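Local coordinates for protein 6-phosphogluconolactonase (Shewanella baltica, PDB 3NWP) that probably hydrolyses 6-phosphogluconolactone to 6-phosphogluconate, the second step of the oxidative pentose phosphate pathway, at residues D140-E154 against D209-A221. Residues are numbered along the deposited sequence; the frame is centred on the assembly and turned at random. Where two conformers were deposited one is given.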
loop_
_atom_site.group_PDB
_atom_site.type_symbol
_atom_site.label_atom_id
_atom_site.label_comp_id
_atom_site.label_asym_id
_atom_site.label_seq_id
_atom_site.Cartn_x
_atom_site.Cartn_y
_atom_site.Cartn_z
ATOM N N ASP A 140 -13.464 4.215 -7.178
ATOM C CA ASP A 140 -13.464 3.556 -8.475
ATOM C C ASP A 140 -12.970 2.097 -8.474
ATOM O O ASP A 140 -12.836 1.480 -9.523
ATOM C CB ASP A 140 -12.618 4.380 -9.498
ATOM C CG ASP A 140 -11.146 4.462 -9.115
ATOM O OD1 ASP A 140 -10.807 4.098 -7.982
ATOM O OD2 ASP A 140 -10.310 4.986 -9.912
ATOM N N GLY A 141 -12.623 1.582 -7.283
ATOM C CA GLY A 141 -12.000 0.268 -7.184
ATOM C C GLY A 141 -10.517 0.132 -7.438
ATOM O O GLY A 141 -10.017 -0.991 -7.438
ATOM N N HIS A 142 -9.825 1.259 -7.662
ATOM C CA HIS A 142 -8.373 1.236 -7.817
ATOM C C HIS A 142 -7.713 0.934 -6.482
ATOM O O HIS A 142 -8.316 1.171 -5.416
ATOM C CB HIS A 142 -7.793 2.545 -8.425
ATOM C CG HIS A 142 -7.422 3.616 -7.458
ATOM N ND1 HIS A 142 -8.293 4.601 -7.048
ATOM C CD2 HIS A 142 -6.234 3.885 -6.854
ATOM C CE1 HIS A 142 -7.660 5.432 -6.230
ATOM N NE2 HIS A 142 -6.412 5.019 -6.096
ATOM N N THR A 143 -6.500 0.403 -6.556
ATOM C CA THR A 143 -5.610 0.281 -5.408
ATOM C C THR A 143 -4.212 0.587 -5.919
ATOM O O THR A 143 -3.982 0.654 -7.115
ATOM C CB THR A 143 -5.715 -1.103 -4.756
ATOM O OG1 THR A 143 -4.953 -1.104 -3.544
ATOM C CG2 THR A 143 -5.168 -2.237 -5.644
ATOM N N CYS A 144 -3.272 0.839 -5.018
ATOM C CA CYS A 144 -1.945 1.348 -5.477
ATOM C C CYS A 144 -2.208 2.471 -6.470
ATOM O O CYS A 144 -3.051 3.350 -6.200
ATOM C CB CYS A 144 -1.054 0.235 -6.010
ATOM S SG CYS A 144 -0.767 -1.082 -4.776
ATOM N N SER A 145 -1.472 2.529 -7.603
ATOM C CA SER A 145 -1.887 3.356 -8.738
ATOM C C SER A 145 -2.254 2.468 -9.927
ATOM O O SER A 145 -1.920 2.769 -11.094
ATOM C CB SER A 145 -0.880 4.495 -9.091
ATOM O OG SER A 145 -1.028 5.590 -8.192
ATOM N N TRP A 146 -2.962 1.381 -9.632
ATOM C CA TRP A 146 -3.554 0.488 -10.618
ATOM C C TRP A 146 -4.924 1.018 -10.932
ATOM O O TRP A 146 -5.893 0.751 -10.231
ATOM C CB TRP A 146 -3.684 -0.969 -10.111
ATOM C CG TRP A 146 -2.474 -1.628 -9.526
ATOM C CD1 TRP A 146 -1.139 -1.213 -9.562
ATOM C CD2 TRP A 146 -2.499 -2.810 -8.724
ATOM N NE1 TRP A 146 -0.360 -2.093 -8.843
ATOM C CE2 TRP A 146 -1.180 -3.055 -8.282
ATOM C CE3 TRP A 146 -3.522 -3.661 -8.297
ATOM C CZ2 TRP A 146 -0.868 -4.142 -7.479
ATOM C CZ3 TRP A 146 -3.185 -4.745 -7.478
ATOM C CH2 TRP A 146 -1.886 -4.945 -7.063
ATOM N N PHE A 147 -5.012 1.865 -11.949
ATOM C CA PHE A 147 -6.226 2.572 -12.236
ATOM C C PHE A 147 -6.925 1.966 -13.454
ATOM O O PHE A 147 -6.265 1.747 -14.487
ATOM C CB PHE A 147 -5.934 4.031 -12.550
ATOM C CG PHE A 147 -5.750 4.899 -11.350
ATOM C CD1 PHE A 147 -6.837 5.495 -10.746
ATOM C CD2 PHE A 147 -4.478 5.148 -10.839
ATOM C CE1 PHE A 147 -6.669 6.317 -9.653
ATOM C CE2 PHE A 147 -4.321 5.925 -9.724
ATOM C CZ PHE A 147 -5.413 6.527 -9.135
ATOM N N PRO A 148 -8.219 1.780 -13.366
ATOM C CA PRO A 148 -8.946 1.232 -14.514
ATOM C C PRO A 148 -9.035 2.218 -15.701
ATOM O O PRO A 148 -9.239 1.801 -16.823
ATOM C CB PRO A 148 -10.309 0.899 -13.935
ATOM C CG PRO A 148 -10.494 1.737 -12.742
ATOM C CD PRO A 148 -9.105 2.013 -12.202
ATOM N N CYS A 149 -8.786 3.485 -15.438
ATOM C CA CYS A 149 -8.796 4.496 -16.483
ATOM C C CYS A 149 -7.427 4.703 -17.136
ATOM O O CYS A 149 -7.275 5.657 -17.897
ATOM C CB CYS A 149 -9.270 5.807 -15.847
ATOM S SG CYS A 149 -8.158 6.402 -14.544
ATOM N N SER A 150 -6.430 3.855 -16.836
ATOM C CA SER A 150 -5.071 4.058 -17.349
ATOM C C SER A 150 -4.703 3.016 -18.418
ATOM O O SER A 150 -5.043 1.820 -18.323
ATOM C CB SER A 150 -4.024 4.056 -16.229
ATOM O OG SER A 150 -3.883 2.759 -15.663
ATOM N N ALA A 151 -3.927 3.480 -19.412
ATOM C CA ALA A 151 -3.415 2.582 -20.436
ATOM C C ALA A 151 -2.444 1.533 -19.941
ATOM O O ALA A 151 -2.264 0.491 -20.595
ATOM C CB ALA A 151 -2.789 3.418 -21.593
ATOM N N GLU A 152 -1.816 1.795 -18.798
ATOM C CA GLU A 152 -0.735 0.990 -18.266
ATOM C C GLU A 152 -1.227 -0.058 -17.283
ATOM O O GLU A 152 -0.403 -0.757 -16.701
ATOM C CB GLU A 152 0.260 1.882 -17.525
ATOM C CG GLU A 152 0.944 2.933 -18.389
ATOM C CD GLU A 152 0.185 4.233 -18.547
ATOM O OE1 GLU A 152 -0.880 4.479 -17.922
ATOM O OE2 GLU A 152 0.655 5.078 -19.356
ATOM N N LEU A 153 -2.551 -0.176 -17.116
ATOM C CA LEU A 153 -3.057 -1.148 -16.111
ATOM C C LEU A 153 -2.573 -2.578 -16.385
ATOM O O LEU A 153 -2.073 -3.237 -15.460
ATOM C CB LEU A 153 -4.573 -1.111 -16.037
ATOM C CG LEU A 153 -5.172 -2.077 -15.037
ATOM C CD1 LEU A 153 -4.728 -1.807 -13.558
ATOM C CD2 LEU A 153 -6.719 -2.017 -15.142
ATOM N N GLU A 154 -2.739 -3.097 -17.612
ATOM C CA GLU A 154 -2.267 -4.456 -17.877
ATOM C C GLU A 154 -0.789 -4.646 -17.561
ATOM O O GLU A 154 -0.395 -5.692 -17.004
ATOM C CB GLU A 154 -2.602 -4.849 -19.328
ATOM C CG GLU A 154 -2.446 -6.345 -19.606
ATOM C CD GLU A 154 -3.461 -7.267 -18.850
ATOM O OE1 GLU A 154 -4.204 -6.815 -17.959
ATOM O OE2 GLU A 154 -3.511 -8.470 -19.154
ATOM N N ASP A 209 -14.609 -11.030 -10.391
ATOM C CA ASP A 209 -13.153 -11.048 -10.447
ATOM C C ASP A 209 -12.600 -10.365 -11.703
ATOM O O ASP A 209 -11.445 -10.624 -12.035
ATOM C CB ASP A 209 -12.632 -12.469 -10.271
ATOM C CG ASP A 209 -13.170 -13.439 -11.333
ATOM O OD1 ASP A 209 -13.944 -13.031 -12.232
ATOM O OD2 ASP A 209 -12.816 -14.613 -11.195
ATOM N N ASP A 210 -13.374 -9.422 -12.262
ATOM C CA ASP A 210 -12.961 -8.563 -13.445
ATOM C C ASP A 210 -12.013 -7.456 -12.908
ATOM O O ASP A 210 -12.446 -6.360 -12.493
ATOM C CB ASP A 210 -14.188 -7.980 -14.153
ATOM C CG ASP A 210 -13.846 -7.067 -15.342
ATOM O OD1 ASP A 210 -12.650 -6.716 -15.553
ATOM O OD2 ASP A 210 -14.822 -6.664 -16.033
ATOM N N VAL A 211 -10.722 -7.735 -12.962
ATOM C CA VAL A 211 -9.716 -6.826 -12.392
ATOM C C VAL A 211 -9.630 -5.520 -13.198
ATOM O O VAL A 211 -9.371 -4.449 -12.665
ATOM C CB VAL A 211 -8.347 -7.533 -12.241
ATOM C CG1 VAL A 211 -8.491 -8.848 -11.451
ATOM C CG2 VAL A 211 -7.694 -7.789 -13.605
ATOM N N HIS A 212 -9.892 -5.583 -14.508
ATOM C CA HIS A 212 -9.795 -4.397 -15.308
ATOM C C HIS A 212 -10.819 -3.370 -14.955
ATOM O O HIS A 212 -10.568 -2.185 -15.102
ATOM C CB HIS A 212 -9.810 -4.770 -16.819
ATOM C CG HIS A 212 -8.586 -5.545 -17.218
ATOM N ND1 HIS A 212 -8.563 -6.926 -17.261
ATOM C CD2 HIS A 212 -7.323 -5.139 -17.495
ATOM C CE1 HIS A 212 -7.346 -7.330 -17.589
ATOM N NE2 HIS A 212 -6.579 -6.266 -17.739
ATOM N N ALA A 213 -11.984 -3.788 -14.463
ATOM C CA ALA A 213 -12.990 -2.832 -14.018
ATOM C C ALA A 213 -12.652 -2.256 -12.610
ATOM O O ALA A 213 -12.823 -1.052 -12.371
ATOM C CB ALA A 213 -14.384 -3.518 -13.985
HETATM N N MSE A 214 -12.215 -3.124 -11.717
HETATM C CA MSE A 214 -11.870 -2.727 -10.316
HETATM C C MSE A 214 -10.591 -3.444 -9.895
HETATM O O MSE A 214 -10.628 -4.593 -9.437
HETATM C CB MSE A 214 -13.022 -3.069 -9.360
HETATM C CG MSE A 214 -14.312 -2.283 -9.612
HETATM SE SE MSE A 214 -15.718 -2.603 -8.411
HETATM C CE MSE A 214 -15.069 -1.622 -7.083
ATOM N N PRO A 215 -9.432 -2.777 -10.057
ATOM C CA PRO A 215 -8.154 -3.481 -9.858
ATOM C C PRO A 215 -7.855 -4.026 -8.428
ATOM O O PRO A 215 -7.069 -4.954 -8.297
ATOM C CB PRO A 215 -7.134 -2.441 -10.308
ATOM C CG PRO A 215 -7.875 -1.670 -11.405
ATOM C CD PRO A 215 -9.257 -1.517 -10.811
ATOM N N ILE A 216 -8.547 -3.499 -7.420
ATOM C CA ILE A 216 -8.510 -4.075 -6.080
ATOM C C ILE A 216 -8.832 -5.592 -6.119
ATOM O O ILE A 216 -8.364 -6.363 -5.312
ATOM C CB ILE A 216 -9.403 -3.287 -5.110
ATOM C CG1 ILE A 216 -9.246 -3.804 -3.672
ATOM C CG2 ILE A 216 -10.905 -3.456 -5.472
ATOM C CD1 ILE A 216 -7.799 -3.664 -3.070
ATOM N N ARG A 217 -9.662 -6.008 -7.103
ATOM C CA ARG A 217 -9.935 -7.416 -7.226
ATOM C C ARG A 217 -8.740 -8.308 -7.440
ATOM O O ARG A 217 -8.783 -9.489 -7.118
ATOM C CB ARG A 217 -10.974 -7.640 -8.377
ATOM C CG ARG A 217 -12.330 -7.009 -8.081
ATOM C CD ARG A 217 -13.197 -6.903 -9.336
ATOM N NE ARG A 217 -14.561 -6.522 -9.026
ATOM C CZ ARG A 217 -15.428 -6.018 -9.910
ATOM N NH1 ARG A 217 -15.016 -5.744 -11.156
ATOM N NH2 ARG A 217 -16.691 -5.738 -9.553
ATOM N N ALA A 218 -7.649 -7.769 -8.016
ATOM C CA ALA A 218 -6.445 -8.570 -8.178
ATOM C C ALA A 218 -5.857 -9.033 -6.852
ATOM O O ALA A 218 -5.272 -10.109 -6.768
ATOM C CB ALA A 218 -5.382 -7.817 -9.015
ATOM N N VAL A 219 -6.089 -8.232 -5.810
ATOM C CA VAL A 219 -5.721 -8.559 -4.435
ATOM C C VAL A 219 -6.796 -9.420 -3.739
ATOM O O VAL A 219 -6.480 -10.433 -3.128
ATOM C CB VAL A 219 -5.478 -7.269 -3.635
ATOM C CG1 VAL A 219 -5.334 -7.547 -2.145
ATOM C CG2 VAL A 219 -4.207 -6.547 -4.175
ATOM N N LEU A 220 -8.057 -9.061 -3.960
ATOM C CA LEU A 220 -9.171 -9.768 -3.256
ATOM C C LEU A 220 -9.455 -11.145 -3.784
ATOM O O LEU A 220 -9.913 -11.997 -3.017
ATOM C CB LEU A 220 -10.444 -8.960 -3.318
ATOM C CG LEU A 220 -10.391 -7.549 -2.700
ATOM C CD1 LEU A 220 -11.714 -6.788 -2.800
ATOM C CD2 LEU A 220 -9.861 -7.577 -1.227
ATOM N N ALA A 221 -9.193 -11.373 -5.068
ATOM C CA ALA A 221 -9.618 -12.617 -5.714
ATOM C C ALA A 221 -8.625 -13.733 -5.544
ATOM O O ALA A 221 -8.989 -14.918 -5.690
ATOM C CB ALA A 221 -9.935 -12.373 -7.179
HETATM O O HOH W 1 -14.504 1.481 -11.544
HETATM O O HOH W 2 -9.736 -0.761 -17.275
#
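Pro215 wedges between Trp146, Pro148 and Leu153, an example of a proline ring keying one loop into another. Its CG lies 3.8 Å from Leu153 CD1 and 3.3 Å from Trp146 O, a carbonyl buried without a hydrogen-bond partner in the model. Its CD is 3.8 Å from Pro148 CD, the two proline rings crossing at about a right angle, while its CB packs on Trp146 CB. Beside it runs the one direct backbone bond, Ile216 N to Gly141 O (2.9 Å), nearly straight out from the carbonyl. Gly141, at a positive phi, leaves no room for a CB, which would press on Asp140 O and on CG of selenomethionine Met214. With CG anti to the carbonyl carbon (chi1 -51°), Trp146 brings CZ3 to 3.9 Å from Val219 CG2. The indole turns an edge to Pro215 O. Replacing Trp146 by an alanine would probably open a gap beside Ala218 and Val219 and leave Leu178 O without its indole N-H. His212 NE2 donates to Glu154 OE1 at a doubtfully short 2.4 Å, and one water bridges Pro148 O and His212 O. Farther out, Asp140 OD1 accepts from His142 N, closing an Asx turn around Gly141, and takes the ring ND1 (2.7 Å) through its syn lone pair. The contact joins the loop after strand 132-135, and the first turn of helix 153-158, to helix 217-220 and the turn leading into it, with helix 180-184 against Trp146 and helix 196-206 against Met214 and Ile216.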